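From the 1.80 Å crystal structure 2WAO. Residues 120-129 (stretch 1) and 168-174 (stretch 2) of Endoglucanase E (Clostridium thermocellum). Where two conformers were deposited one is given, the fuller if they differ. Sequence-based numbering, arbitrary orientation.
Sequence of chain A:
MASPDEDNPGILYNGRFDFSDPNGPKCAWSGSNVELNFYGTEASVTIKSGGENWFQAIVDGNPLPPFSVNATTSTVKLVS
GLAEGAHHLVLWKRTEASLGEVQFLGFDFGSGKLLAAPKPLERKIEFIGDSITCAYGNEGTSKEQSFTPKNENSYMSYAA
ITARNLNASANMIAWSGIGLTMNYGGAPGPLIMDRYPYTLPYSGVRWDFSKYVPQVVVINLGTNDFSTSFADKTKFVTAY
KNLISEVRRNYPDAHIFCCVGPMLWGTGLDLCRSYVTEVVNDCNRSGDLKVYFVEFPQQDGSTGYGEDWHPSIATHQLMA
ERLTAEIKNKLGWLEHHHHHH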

# COMPACT_ATOMS: atom_id res chain seq x y z
N PRO A 120 8.47 4.65 16.91
CA PRO A 120 7.82 3.80 15.90
C PRO A 120 6.52 3.22 16.48
O PRO A 120 6.43 2.99 17.69
N LEU A 121 5.50 3.09 15.64
CA LEU A 121 4.21 2.58 16.10
C LEU A 121 4.32 1.09 16.43
O LEU A 121 4.96 0.34 15.70
N GLU A 122 3.70 0.68 17.53
CA GLU A 122 3.70 -0.72 17.92
C GLU A 122 2.79 -1.58 17.03
O GLU A 122 3.11 -2.74 16.74
N ARG A 123 1.68 -1.00 16.58
CA ARG A 123 0.71 -1.70 15.72
C ARG A 123 1.22 -1.63 14.31
O ARG A 123 1.66 -0.55 13.84
N LYS A 124 1.20 -2.78 13.65
CA LYS A 124 1.80 -2.91 12.32
C LYS A 124 0.89 -3.77 11.44
O LYS A 124 0.42 -4.85 11.86
N ILE A 125 0.71 -3.33 10.20
CA ILE A 125 -0.15 -4.05 9.23
C ILE A 125 0.67 -4.21 7.94
O ILE A 125 1.46 -3.32 7.60
N GLU A 126 0.54 -5.35 7.26
CA GLU A 126 1.04 -5.47 5.89
C GLU A 126 -0.19 -5.70 5.01
O GLU A 126 -1.02 -6.58 5.30
N PHE A 127 -0.25 -4.96 3.91
CA PHE A 127 -1.30 -5.12 2.92
C PHE A 127 -0.66 -5.78 1.72
O PHE A 127 0.48 -5.41 1.32
N ILE A 128 -1.37 -6.74 1.13
CA ILE A 128 -0.88 -7.40 -0.10
C ILE A 128 -1.97 -7.26 -1.14
O ILE A 128 -3.05 -7.77 -0.95
N GLY A 129 -1.70 -6.60 -2.28
CA GLY A 129 -2.81 -6.39 -3.17
C GLY A 129 -2.44 -5.92 -4.56
O GLY A 129 -1.33 -6.13 -5.00
N ALA A 168 -1.57 2.59 13.42
CA ALA A 168 -0.70 1.50 13.00
C ALA A 168 0.17 1.94 11.83
O ALA A 168 -0.22 2.79 11.03
N SER A 169 1.35 1.39 11.71
CA SER A 169 2.09 1.61 10.47
C SER A 169 1.63 0.58 9.43
O SER A 169 0.99 -0.44 9.77
N ALA A 170 1.90 0.84 8.16
CA ALA A 170 1.46 -0.10 7.12
C ALA A 170 2.53 -0.21 6.05
O ALA A 170 3.14 0.80 5.67
N ASN A 171 2.81 -1.45 5.64
CA ASN A 171 3.58 -1.70 4.42
C ASN A 171 2.58 -2.15 3.31
O ASN A 171 1.76 -3.05 3.53
N MET A 172 2.64 -1.49 2.15
CA MET A 172 1.68 -1.74 1.07
C MET A 172 2.33 -2.47 -0.09
O MET A 172 2.91 -1.86 -1.01
N ILE A 173 2.21 -3.79 -0.06
CA ILE A 173 2.88 -4.65 -1.02
C ILE A 173 1.90 -4.92 -2.16
O ILE A 173 1.17 -5.92 -2.16
N ALA A 174 1.87 -3.98 -3.11
CA ALA A 174 0.77 -3.97 -4.09
C ALA A 174 1.31 -3.57 -5.45
O ALA A 174 2.22 -2.75 -5.55

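The two stretches run side by side as parallel strands, so their side chains lie above and below the shared sheet rather than between the strands. Six backbone hydrogen bonds set the register, from Ser-169 N to Arg-123 O (2.9 Å) through to Gly-129 N to Ile-173 O (3.0 Å), and they place like-facing residues next to each other.

One face carries Arg-123, Ile-125 and Phe-127 beside Ala-168, Ala-170, Met-172 and Ala-174. Ile-125 (chi1 m, chi2 t) extends its CD1 to 3.8 Å from Ala-168 CB, while Phe-127 (chi1 m, chi2 -94°) brings CE2 to 3.8 Å from Ala-170 CB, which meets the ring at its edge, near its plane. Arg-123 touches its neighbour through the base of its side chain, CB to Ala-168 CB at 3.6 Å; its m, t, t chain then leads the guanidinium away to partners elsewhere in the structure. The Met-172 side chain (m, t, p; one of two deposited conformers) comes no closer to the first stretch than CG to Phe-127 CD2, 4.5 Å. Gly-129, without a side chain, adds only backbone beside Ala-174.

The other face holds Lys-124, Glu-126 and Ile-128 with Ser-169, Asn-171 and Ile-173. Lys-124 (m, t, t, p) passes its CG 3.6 Å from Ser-169 OG, and the final p turn accompanies a weak hydrogen bond from NZ to Leu-121 O (3.3 Å). Ser-169 is p; a water bridges its OG (2.7 Å from the water O) to Leu-121 O (2.8 Å from the water O), donating to the carbonyl. Glu-126 is extended (t, t), its carboxylate hydrogen-bonded elsewhere. Ile-173 (m, m) presents CG1 to Glu-126 OE2 at 3.6 Å, while its CD1 lies farther from that oxygen, at 4.6 Å.

Before the strand, Leu-121 (m, t) points toward the second stretch and rests CD1 3.4 Å from Ala-168 C.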

# COMPACT_ATOMS: atom_id res chain seq x y z
CB PRO A 120 8.82 2.68 15.66
CG PRO A 120 10.09 3.11 16.29
CD PRO A 120 9.78 4.11 17.34
CB LEU A 121 3.13 2.80 15.03
CG LEU A 121 2.86 4.26 14.67
CD1 LEU A 121 1.84 4.39 13.54
CD2 LEU A 121 2.37 4.94 15.91
CB GLU A 122 3.26 -0.84 19.38
CG GLU A 122 4.21 -0.10 20.33
CD GLU A 122 5.50 -0.87 20.62
OE1 GLU A 122 5.52 -2.12 20.41
OE2 GLU A 122 6.49 -0.23 21.07
CB ARG A 123 -0.67 -1.05 15.81
CG ARG A 123 -1.25 -1.13 17.24
CD ARG A 123 -2.50 -0.35 17.29
NE ARG A 123 -3.24 -0.59 18.54
CZ ARG A 123 -4.38 0.02 18.84
NH1 ARG A 123 -4.90 0.91 18.00
NH2 ARG A 123 -5.02 -0.25 19.98
CB LYS A 124 3.16 -3.58 12.39
CG LYS A 124 4.24 -2.78 13.12
CD LYS A 124 5.46 -3.69 13.30
CE LYS A 124 6.68 -2.91 13.76
NZ LYS A 124 6.47 -2.58 15.19
CB ILE A 125 -1.42 -3.24 8.92
CG1 ILE A 125 -2.10 -2.78 10.21
CG2 ILE A 125 -2.39 -4.05 8.04
CD1 ILE A 125 -3.32 -1.87 9.98
CB GLU A 126 2.00 -6.64 5.74
CG GLU A 126 2.56 -6.81 4.32
CD GLU A 126 3.66 -7.85 4.28
OE1 GLU A 126 3.38 -9.00 4.60
OE2 GLU A 126 4.81 -7.51 3.91
CB PHE A 127 -1.82 -3.74 2.51
CG PHE A 127 -2.65 -3.09 3.56
CD1 PHE A 127 -4.04 -3.23 3.52
CD2 PHE A 127 -2.05 -2.34 4.59
CE1 PHE A 127 -4.84 -2.66 4.52
CE2 PHE A 127 -2.87 -1.74 5.59
CZ PHE A 127 -4.25 -1.94 5.53
CB ILE A 128 -0.59 -8.92 0.17
CG1 ILE A 128 0.42 -9.07 1.31
CG2 ILE A 128 -0.06 -9.65 -1.12
CD1 ILE A 128 0.61 -10.56 1.79
CB ALA A 168 -1.54 0.33 12.59
CB SER A 169 3.59 1.51 10.74
OG SER A 169 3.88 0.23 11.19
CB ALA A 170 0.13 0.32 6.54
CB ASN A 171 4.71 -2.70 4.65
CG ASN A 171 5.84 -2.14 5.54
OD1 ASN A 171 5.84 -0.95 5.96
ND2 ASN A 171 6.80 -3.00 5.85
CB MET A 172 0.98 -0.44 0.61
CG MET A 172 0.19 0.29 1.71
SD MET A 172 -0.31 1.99 1.29
CE MET A 172 -1.60 1.76 0.03
CB ILE A 173 3.47 -5.93 -0.36
CG1 ILE A 173 4.33 -5.54 0.88
CG2 ILE A 173 4.29 -6.68 -1.40
CD1 ILE A 173 5.39 -4.42 0.59
CB ALA A 174 -0.31 -3.05 -3.64
O HOH W 1 5.84 0.59 13.05